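Local coordinates for histidine acid phosphatase (Bifidobacterium longum subsp. infantis, PDB 6RXE), which probably removes phosphate groups from inositol hexakisphosphate and related inositol polyphosphates, as well as from 2,3-bisphosphoglycerate, at residues Ser12-Val17 with Arg435-Thr440; Gly46-Ser51 with Tyr312-Asp317; Thr101-Gln106 with Asp317-Asn322. All coordinates share one frame; numbering follows the deposited sequence.

How the interactions relate
Interactions 1 and 2 are buried and approach the bound inositol hexasulphate from different parts of the chain: the N-terminal loop 12-17 brings a lysine, and loop 46-51, just after strand 35-44, brings an arginine and a serine. Their protein-protein faces are small, with no direct hydrogen bond across interaction 1 and one across interaction 2, beside apolar packing. Interaction 3 lies farther from the centre of the chain and is partly exposed; it is the most polar, with three direct hydrogen bonds and two bridging waters. Asp317 belongs to both interactions 2 and 3, so helix 301-315 and the residues that follow it hold loop 46-51 and helix 102-118 in turn.

Interaction 1: Ser12-Val17 with Arg435-Thr440; sequences SKQPYV and RGESVT. With IHS (D-myo-inositol-hexasulphate), chain C.
Ser12 and Gln14 of the N-terminal loop lie against the short helix 436-439 of the branch 2 histidine phosphatase fold, and the contact borders the pocket that holds inositol hexasulphate. The apolar part is slight. Gln14 CB rests 3.8 Å from Glu437 CB, and Ser12 CB meets Thr440 CG2 at 4.1 Å. No hydrogen bond joins the two segments directly; the Ser12 and Thr440 carbonyl oxygens approach each other, and both accept from Arg44 NH1, Thr440 only weakly.

Polar bridging is left to a water that donates to Gln14 OE1 at 2.7 Å and to Glu437 OE1 at 2.5 Å. With CG anti to the backbone N (chi1 170°) and a bend at the next bond, the Gln14 amide folds back on its own chain. There Gln14 NE2 donates to Pro15 O at 3.0 Å, on a lone pair in the carbonyl plane, which fixes the rotation of the amide and turns OE1 to the water.

The ligand contacts belong to Lys13, whose side chain starts away from the helix. Its ammonium group also ties back to Ser12 OG, 3.0 Å from Lys13 NZ. Were the lysine replaced by alanine, the sulphate around S3 would probably lose this positive charge and Ser12 OG its donor. Of the sulphate oxygens, O23 lies very close to the ammonium, and O43 accepts from Lys13 NZ at 2.7 Å.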
# COMPACT_ATOMS: atom_id res chain seq x y z
N SER A 12 -1.29 -5.47 -5.58
CA SER A 12 -1.36 -4.34 -4.65
C SER A 12 -1.98 -3.09 -5.25
O SER A 12 -2.07 -2.08 -4.55
CB SER A 12 0.04 -4.02 -4.11
OG SER A 12 1.01 -4.04 -5.15
N LYS A 13 -2.40 -3.11 -6.52
CA LYS A 13 -3.16 -2.00 -7.07
C LYS A 13 -4.65 -2.31 -7.12
O LYS A 13 -5.41 -1.57 -7.75
CB LYS A 13 -2.63 -1.62 -8.46
CG LYS A 13 -1.35 -0.79 -8.40
CD LYS A 13 -0.17 -1.69 -8.04
CE LYS A 13 1.09 -0.95 -7.73
NZ LYS A 13 2.01 -1.83 -6.94
N GLN A 14 -5.08 -3.36 -6.44
CA GLN A 14 -6.50 -3.67 -6.28
C GLN A 14 -7.23 -2.51 -5.62
O GLN A 14 -6.85 -2.10 -4.51
CB GLN A 14 -6.65 -4.93 -5.43
CG GLN A 14 -8.07 -5.23 -4.98
CD GLN A 14 -8.98 -5.57 -6.14
OE1 GLN A 14 -8.62 -6.36 -7.01
NE2 GLN A 14 -10.17 -4.96 -6.18
N PRO A 15 -8.26 -1.95 -6.25
CA PRO A 15 -9.08 -0.93 -5.58
C PRO A 15 -9.76 -1.52 -4.35
O PRO A 15 -9.99 -2.72 -4.25
CB PRO A 15 -10.10 -0.52 -6.65
CG PRO A 15 -9.48 -0.93 -7.95
CD PRO A 15 -8.71 -2.18 -7.64
N TYR A 16 -10.08 -0.63 -3.41
CA TYR A 16 -10.68 -1.06 -2.15
C TYR A 16 -12.04 -1.69 -2.38
O TYR A 16 -12.84 -1.20 -3.18
CB TYR A 16 -10.81 0.14 -1.21
CG TYR A 16 -11.16 -0.23 0.21
CD1 TYR A 16 -10.28 -0.96 0.99
CD2 TYR A 16 -12.36 0.18 0.78
CE1 TYR A 16 -10.59 -1.29 2.29
CE2 TYR A 16 -12.68 -0.14 2.09
CZ TYR A 16 -11.79 -0.88 2.83
OH TYR A 16 -12.08 -1.21 4.14
N VAL A 17 -12.31 -2.78 -1.67
CA VAL A 17 -13.62 -3.43 -1.68
C VAL A 17 -14.30 -3.07 -0.36
O VAL A 17 -13.98 -3.63 0.69
CB VAL A 17 -13.50 -4.94 -1.85
CG1 VAL A 17 -14.89 -5.58 -1.90
CG2 VAL A 17 -12.70 -5.28 -3.11
N ARG A 435 -1.30 -12.47 -0.48
CA ARG A 435 -1.69 -11.83 -1.73
C ARG A 435 -1.67 -10.32 -1.54
O ARG A 435 -2.18 -9.82 -0.54
CB ARG A 435 -3.09 -12.26 -2.19
CG ARG A 435 -3.29 -13.75 -2.35
CD ARG A 435 -2.61 -14.28 -3.60
NE ARG A 435 -3.00 -15.67 -3.84
CZ ARG A 435 -2.46 -16.71 -3.21
NH1 ARG A 435 -2.88 -17.94 -3.48
NH2 ARG A 435 -1.49 -16.52 -2.32
N GLY A 436 -1.08 -9.60 -2.50
CA GLY A 436 -1.07 -8.15 -2.40
C GLY A 436 -2.46 -7.55 -2.45
O GLY A 436 -2.72 -6.53 -1.78
N GLU A 437 -3.37 -8.16 -3.21
CA GLU A 437 -4.72 -7.64 -3.37
C GLU A 437 -5.52 -7.68 -2.07
O GLU A 437 -6.47 -6.91 -1.92
CB GLU A 437 -5.47 -8.43 -4.45
CG GLU A 437 -5.82 -9.86 -4.03
CD GLU A 437 -6.54 -10.64 -5.11
OE1 GLU A 437 -6.70 -10.12 -6.23
OE2 GLU A 437 -6.94 -11.79 -4.83
N SER A 438 -5.17 -8.57 -1.15
CA SER A 438 -5.86 -8.69 0.13
C SER A 438 -5.05 -8.17 1.31
O SER A 438 -5.63 -7.64 2.25
CB SER A 438 -6.25 -10.15 0.38
OG SER A 438 -5.12 -10.99 0.28
N VAL A 439 -3.73 -8.30 1.26
CA VAL A 439 -2.90 -7.78 2.34
C VAL A 439 -2.85 -6.25 2.29
O VAL A 439 -3.03 -5.58 3.31
CB VAL A 439 -1.49 -8.40 2.28
CG1 VAL A 439 -0.55 -7.70 3.25
CG2 VAL A 439 -1.57 -9.91 2.58
N THR A 440 -2.64 -5.67 1.10
CA THR A 440 -2.46 -4.23 0.97
C THR A 440 -3.12 -3.67 -0.29
O THR A 440 -2.47 -3.05 -1.13
CB THR A 440 -0.96 -3.89 1.02
OG1 THR A 440 -0.77 -2.48 0.89
CG2 THR A 440 -0.19 -4.63 -0.08
C1 IHS C . 7.03 1.91 -4.75
O1 IHS C . 7.93 1.89 -5.84
S1 IHS C . 8.90 0.73 -5.88
C2 IHS C . 5.69 1.43 -5.24
O2 IHS C . 8.19 -0.55 -5.61
S2 IHS C . 5.00 1.65 -7.69
C3 IHS C . 4.67 1.45 -4.09
O3 IHS C . 9.62 0.70 -7.19
S3 IHS C . 3.02 -0.39 -4.38
C4 IHS C . 4.55 2.81 -3.43
O4 IHS C . 10.06 0.95 -4.91
S4 IHS C . 2.41 3.39 -2.11
C5 IHS C . 5.91 3.41 -3.06
S5 IHS C . 6.12 5.21 -1.26
C6 IHS C . 6.93 3.33 -4.18
S6 IHS C . 8.84 4.89 -4.37
O12 IHS C . 5.27 2.27 -6.30
O13 IHS C . 3.41 1.06 -4.57
O14 IHS C . 3.76 2.67 -2.19
O15 IHS C . 5.73 4.80 -2.70
O16 IHS C . 8.17 3.74 -3.68
O22 IHS C . 5.88 0.47 -7.99
O23 IHS C . 3.78 -1.29 -5.35
O24 IHS C . 1.54 2.69 -1.08
O25 IHS C . 7.60 5.43 -1.14
O26 IHS C . 8.17 6.19 -4.04
O32 IHS C . 5.15 2.72 -8.76
O33 IHS C . 3.22 -0.84 -2.95
O34 IHS C . 1.70 3.46 -3.44
O35 IHS C . 5.63 4.22 -0.26
O36 IHS C . 8.91 4.68 -5.87
O42 IHS C . 3.64 1.01 -7.74
O43 IHS C . 1.50 -0.56 -4.56
O44 IHS C . 2.58 4.85 -1.80
O45 IHS C . 5.59 6.57 -0.95
O46 IHS C . 10.31 4.92 -4.01
O HOH W 1 -7.28 -8.49 -7.99

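Interaction 2: Gly46-Ser51 with Tyr312-Asp317; sequences GSRGLS and YIIAAD. With IHS (D-myo-inositol-hexasulphate), chain C.
Ile314 turns CG1 anti to its backbone N (chi1 -162°), and a bend at the next bond lays CD1 against the backbone of Arg48 and Gly49. Ile314 CD1 lies 3.3 Å from Arg48 O, an oxygen also covered by Asp317 CB and, although buried, without a hydrogen-bonding partner in the model. On the other branch, Ile314 CG2 packs 3.8 Å from Leu50 CD2, so helix 301-315 is held to the loop by both arms of one side chain.

The single direct hydrogen bond is Ser47 OG to Asp317 OD1, 2.7 Å long, reaching the carboxylate on its anti side and somewhat out of its plane. Ser47 OG is also bonded to Gln107 NE2 of helix 102-118.

Arg48 leaves its backbone away from the helix, and its extended chain carries the guanidinium to the ligand. Arg48 NE donates to IHS O34 at 2.7 Å, while Arg48 NH1 reaches IHS O42 on another sulphate at 2.9 Å. Arg48 NH2 is spent inside the loop, on Gly49 O at 2.7 Å, a bond almost in the guanidinium plane. Rotation of the group is thereby fixed from both ends, with Ser51 CB above one face, offset toward its margin. Ser51 OG adds a 2.6 Å bond to IHS O32.

Arg44 to Arg48 spell the RHGxR signature of histidine phosphatases, and His45 and Arg142 also bind the hexasulphate: this is the anion-binding pocket characteristic of the family, here filled by a substrate-like polysulphate.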
# COMPACT_ATOMS: atom_id res chain seq x y z
N GLY A 46 -5.85 5.90 -0.56
CA GLY A 46 -6.76 5.33 -1.52
C GLY A 46 -6.15 5.27 -2.92
O GLY A 46 -5.00 5.63 -3.14
N SER A 47 -6.97 4.81 -3.87
CA SER A 47 -6.53 4.65 -5.25
C SER A 47 -5.81 5.90 -5.75
O SER A 47 -6.22 7.03 -5.48
CB SER A 47 -7.72 4.35 -6.17
OG SER A 47 -8.22 3.04 -5.94
N ARG A 48 -4.72 5.68 -6.48
CA ARG A 48 -3.85 6.73 -6.98
C ARG A 48 -3.51 6.45 -8.44
O ARG A 48 -3.74 5.35 -8.96
CB ARG A 48 -2.54 6.80 -6.18
CG ARG A 48 -1.74 5.49 -6.19
CD ARG A 48 -0.27 5.73 -5.86
NE ARG A 48 0.47 4.49 -5.66
CZ ARG A 48 0.96 3.74 -6.64
NH1 ARG A 48 1.62 2.62 -6.36
NH2 ARG A 48 0.79 4.10 -7.91
N GLY A 49 -2.95 7.45 -9.10
CA GLY A 49 -2.34 7.24 -10.39
C GLY A 49 -0.98 6.58 -10.24
O GLY A 49 -0.59 6.12 -9.16
N LEU A 50 -0.24 6.54 -11.34
CA LEU A 50 1.15 6.13 -11.28
C LEU A 50 1.90 7.00 -10.27
O LEU A 50 1.65 8.20 -10.14
CB LEU A 50 1.79 6.25 -12.66
CG LEU A 50 1.34 5.25 -13.71
CD1 LEU A 50 1.92 5.62 -15.06
CD2 LEU A 50 1.74 3.83 -13.32
N SER A 51 2.82 6.38 -9.52
CA SER A 51 3.56 7.13 -8.51
C SER A 51 4.66 8.01 -9.12
O SER A 51 5.04 9.00 -8.50
CB SER A 51 4.17 6.19 -7.47
OG SER A 51 5.03 5.24 -8.06
N TYR A 312 -1.60 -1.96 -16.83
CA TYR A 312 -2.90 -2.62 -16.81
C TYR A 312 -3.53 -2.55 -15.43
O TYR A 312 -4.73 -2.29 -15.30
CB TYR A 312 -2.75 -4.06 -17.31
CG TYR A 312 -3.82 -5.04 -16.88
CD1 TYR A 312 -5.13 -4.90 -17.32
CD2 TYR A 312 -3.52 -6.13 -16.07
CE1 TYR A 312 -6.12 -5.81 -16.94
CE2 TYR A 312 -4.49 -7.04 -15.69
CZ TYR A 312 -5.79 -6.87 -16.13
OH TYR A 312 -6.76 -7.77 -15.75
N ILE A 313 -2.73 -2.74 -14.37
CA ILE A 313 -3.32 -2.77 -13.03
C ILE A 313 -3.58 -1.36 -12.49
O ILE A 313 -4.56 -1.16 -11.76
CB ILE A 313 -2.47 -3.59 -12.04
CG1 ILE A 313 -1.07 -2.99 -11.85
CG2 ILE A 313 -2.40 -5.05 -12.48
CD1 ILE A 313 -0.23 -3.77 -10.87
N ILE A 314 -2.74 -0.38 -12.83
CA ILE A 314 -3.02 0.97 -12.34
C ILE A 314 -4.24 1.55 -13.02
O ILE A 314 -4.93 2.40 -12.44
CB ILE A 314 -1.80 1.89 -12.51
CG1 ILE A 314 -1.94 3.12 -11.60
CG2 ILE A 314 -1.65 2.35 -13.96
CD1 ILE A 314 -1.94 2.78 -10.13
N ALA A 315 -4.55 1.10 -14.24
CA ALA A 315 -5.77 1.57 -14.90
C ALA A 315 -7.02 1.26 -14.09
O ALA A 315 -8.01 1.99 -14.17
CB ALA A 315 -5.88 0.98 -16.31
N ALA A 316 -6.99 0.18 -13.29
CA ALA A 316 -8.12 -0.14 -12.43
C ALA A 316 -8.36 0.91 -11.35
O ALA A 316 -9.47 0.97 -10.79
CB ALA A 316 -7.90 -1.51 -11.78
N ASP A 317 -7.36 1.73 -11.04
CA ASP A 317 -7.47 2.79 -10.05
C ASP A 317 -7.67 4.16 -10.68
O ASP A 317 -7.65 5.17 -9.96
CB ASP A 317 -6.22 2.82 -9.17
CG ASP A 317 -6.04 1.56 -8.38
OD1 ASP A 317 -6.86 1.30 -7.47
OD2 ASP A 317 -5.08 0.83 -8.68
C1 IHS C . 7.03 1.91 -4.75
O1 IHS C . 7.93 1.89 -5.84
S1 IHS C . 8.90 0.73 -5.88
C2 IHS C . 5.69 1.43 -5.24
O2 IHS C . 8.19 -0.55 -5.61
S2 IHS C . 5.00 1.65 -7.69
C3 IHS C . 4.67 1.45 -4.09
O3 IHS C . 9.62 0.70 -7.19
S3 IHS C . 3.02 -0.39 -4.38
C4 IHS C . 4.55 2.81 -3.43
O4 IHS C . 10.06 0.95 -4.91
S4 IHS C . 2.41 3.39 -2.11
C5 IHS C . 5.91 3.41 -3.06
S5 IHS C . 6.12 5.21 -1.26
C6 IHS C . 6.93 3.33 -4.18
S6 IHS C . 8.84 4.89 -4.37
O12 IHS C . 5.27 2.27 -6.30
O13 IHS C . 3.41 1.06 -4.57
O14 IHS C . 3.76 2.67 -2.19
O15 IHS C . 5.73 4.80 -2.70
O16 IHS C . 8.17 3.74 -3.68
O22 IHS C . 5.88 0.47 -7.99
O23 IHS C . 3.78 -1.29 -5.35
O24 IHS C . 1.54 2.69 -1.08
O25 IHS C . 7.60 5.43 -1.14
O26 IHS C . 8.17 6.19 -4.04
O32 IHS C . 5.15 2.72 -8.76
O33 IHS C . 3.22 -0.84 -2.95
O34 IHS C . 1.70 3.46 -3.44
O35 IHS C . 5.63 4.22 -0.26
O36 IHS C . 8.91 4.68 -5.87
O42 IHS C . 3.64 1.01 -7.74
O43 IHS C . 1.50 -0.56 -4.56
O44 IHS C . 2.58 4.85 -1.80
O45 IHS C . 5.59 6.57 -0.95
O46 IHS C . 10.31 4.92 -4.01

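Interaction 3: Thr101-Gln106 with Asp317-Asn322; sequences TGQGAQ and DMHNEN
Thr101 OG1 donates to the backbone oxygen of Asp317 at 2.8 Å, approaching it almost straight along the C=O axis. The neighbouring amide, Gly102 N, is taken by the carboxylate of Glu321: OE2 accepts at 2.9 Å on its syn side, with an N-H...O angle of 170°. A bend at chi2 (71°) brings that carboxylate back over Thr101, where OE2 also touches CB.

These donors sit at the N-terminus of helix 102-118, with Thr101 in the N-cap position, so an acidic group faces the end whose dipole is likely to stabilise its negative charge. The next amide, Gln103 N, is satisfied by a water, which also accepts from Asn320 N and donates to Gln103 OE1 and Glu321 OE1. Glu321 thus uses both carboxylate oxygens; its side chain is about 5 Å from that of the zinc ligand His326.

Gln103 OE1 accepts a second proton from His319 N at 3.0 Å, tilted from the carbonyl plane, while its NE2 donates outside the segments to Ala316 O. So pinned, the amide lies at only 11° to the imidazole plane of His319, with Gln103 NE2 coming obliquely to 3.1 Å from His319 CD2. Asn320 ND2 lies 3.5 Å from Gly102 CA. Nearer the solvent, a second water donates to Gln106 OE1 at 3.1 Å and to Asn320 OD1 at 3.0 Å.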
# COMPACT_ATOMS: atom_id res chain seq x y z
N THR A 101 -6.78 9.61 -6.83
CA THR A 101 -7.77 9.67 -7.88
C THR A 101 -9.17 9.74 -7.26
O THR A 101 -9.34 9.63 -6.05
CB THR A 101 -7.66 8.45 -8.81
OG1 THR A 101 -7.92 7.25 -8.08
CG2 THR A 101 -6.25 8.38 -9.43
N GLY A 102 -10.17 9.94 -8.12
CA GLY A 102 -11.54 10.04 -7.63
C GLY A 102 -11.98 8.79 -6.90
O GLY A 102 -12.73 8.86 -5.92
N GLN A 103 -11.52 7.63 -7.37
CA GLN A 103 -11.78 6.38 -6.67
C GLN A 103 -11.24 6.42 -5.24
O GLN A 103 -11.92 6.00 -4.30
CB GLN A 103 -11.15 5.22 -7.43
CG GLN A 103 -12.09 4.47 -8.33
CD GLN A 103 -11.35 3.63 -9.34
OE1 GLN A 103 -10.62 4.16 -10.19
NE2 GLN A 103 -11.48 2.31 -9.23
N GLY A 104 -10.01 6.91 -5.07
CA GLY A 104 -9.43 6.94 -3.73
C GLY A 104 -10.15 7.89 -2.80
O GLY A 104 -10.33 7.60 -1.61
N ALA A 105 -10.60 9.04 -3.33
CA ALA A 105 -11.40 9.96 -2.53
C ALA A 105 -12.70 9.31 -2.08
O ALA A 105 -13.08 9.42 -0.91
CB ALA A 105 -11.68 11.23 -3.33
N GLN A 106 -13.38 8.61 -3.00
CA GLN A 106 -14.62 7.93 -2.64
C GLN A 106 -14.36 6.83 -1.61
O GLN A 106 -15.13 6.68 -0.64
CB GLN A 106 -15.28 7.35 -3.89
CG GLN A 106 -15.79 8.41 -4.86
CD GLN A 106 -16.00 7.88 -6.27
OE1 GLN A 106 -15.59 6.77 -6.60
NE2 GLN A 106 -16.65 8.69 -7.10
N ASP A 317 -7.36 1.73 -11.04
CA ASP A 317 -7.47 2.79 -10.05
C ASP A 317 -7.67 4.16 -10.68
O ASP A 317 -7.65 5.17 -9.96
CB ASP A 317 -6.22 2.82 -9.17
CG ASP A 317 -6.04 1.56 -8.38
OD1 ASP A 317 -6.86 1.30 -7.47
OD2 ASP A 317 -5.08 0.83 -8.68
N MET A 318 -7.86 4.23 -11.99
CA MET A 318 -7.92 5.50 -12.69
C MET A 318 -9.20 5.64 -13.50
O MET A 318 -9.21 6.30 -14.55
CB MET A 318 -6.69 5.67 -13.58
CG MET A 318 -5.40 5.82 -12.80
SD MET A 318 -4.03 6.28 -13.87
CE MET A 318 -4.39 8.01 -14.15
N HIS A 319 -10.29 5.02 -13.03
CA HIS A 319 -11.55 5.02 -13.76
C HIS A 319 -12.00 6.44 -14.10
O HIS A 319 -12.29 6.75 -15.26
CB HIS A 319 -12.65 4.33 -12.95
CG HIS A 319 -12.46 2.86 -12.79
ND1 HIS A 319 -11.69 2.10 -13.65
CD2 HIS A 319 -12.97 1.99 -11.88
CE1 HIS A 319 -11.72 0.84 -13.27
NE2 HIS A 319 -12.49 0.74 -12.20
N ASN A 320 -12.05 7.31 -13.09
CA ASN A 320 -12.61 8.64 -13.28
C ASN A 320 -11.70 9.53 -14.11
O ASN A 320 -12.18 10.54 -14.65
CB ASN A 320 -12.88 9.30 -11.92
CG ASN A 320 -13.82 8.48 -11.06
OD1 ASN A 320 -14.41 7.50 -11.51
ND2 ASN A 320 -13.98 8.88 -9.80
N GLU A 321 -10.42 9.19 -14.23
CA GLU A 321 -9.47 9.95 -15.02
C GLU A 321 -9.33 9.40 -16.43
O GLU A 321 -8.65 10.01 -17.26
CB GLU A 321 -8.11 9.96 -14.32
CG GLU A 321 -8.13 10.64 -12.94
CD GLU A 321 -8.86 9.81 -11.89
OE1 GLU A 321 -8.93 8.57 -12.04
OE2 GLU A 321 -9.38 10.40 -10.92
N ASN A 322 -9.98 8.28 -16.72
CA ASN A 322 -9.88 7.63 -18.02
C ASN A 322 -11.01 8.16 -18.91
O ASN A 322 -11.98 7.47 -19.23
CB ASN A 322 -9.93 6.12 -17.84
CG ASN A 322 -9.64 5.36 -19.12
OD1 ASN A 322 -9.57 5.93 -20.20
ND2 ASN A 322 -9.45 4.05 -18.99
O HOH W 2 -10.57 7.13 -10.23
O HOH W 3 -15.55 5.61 -9.51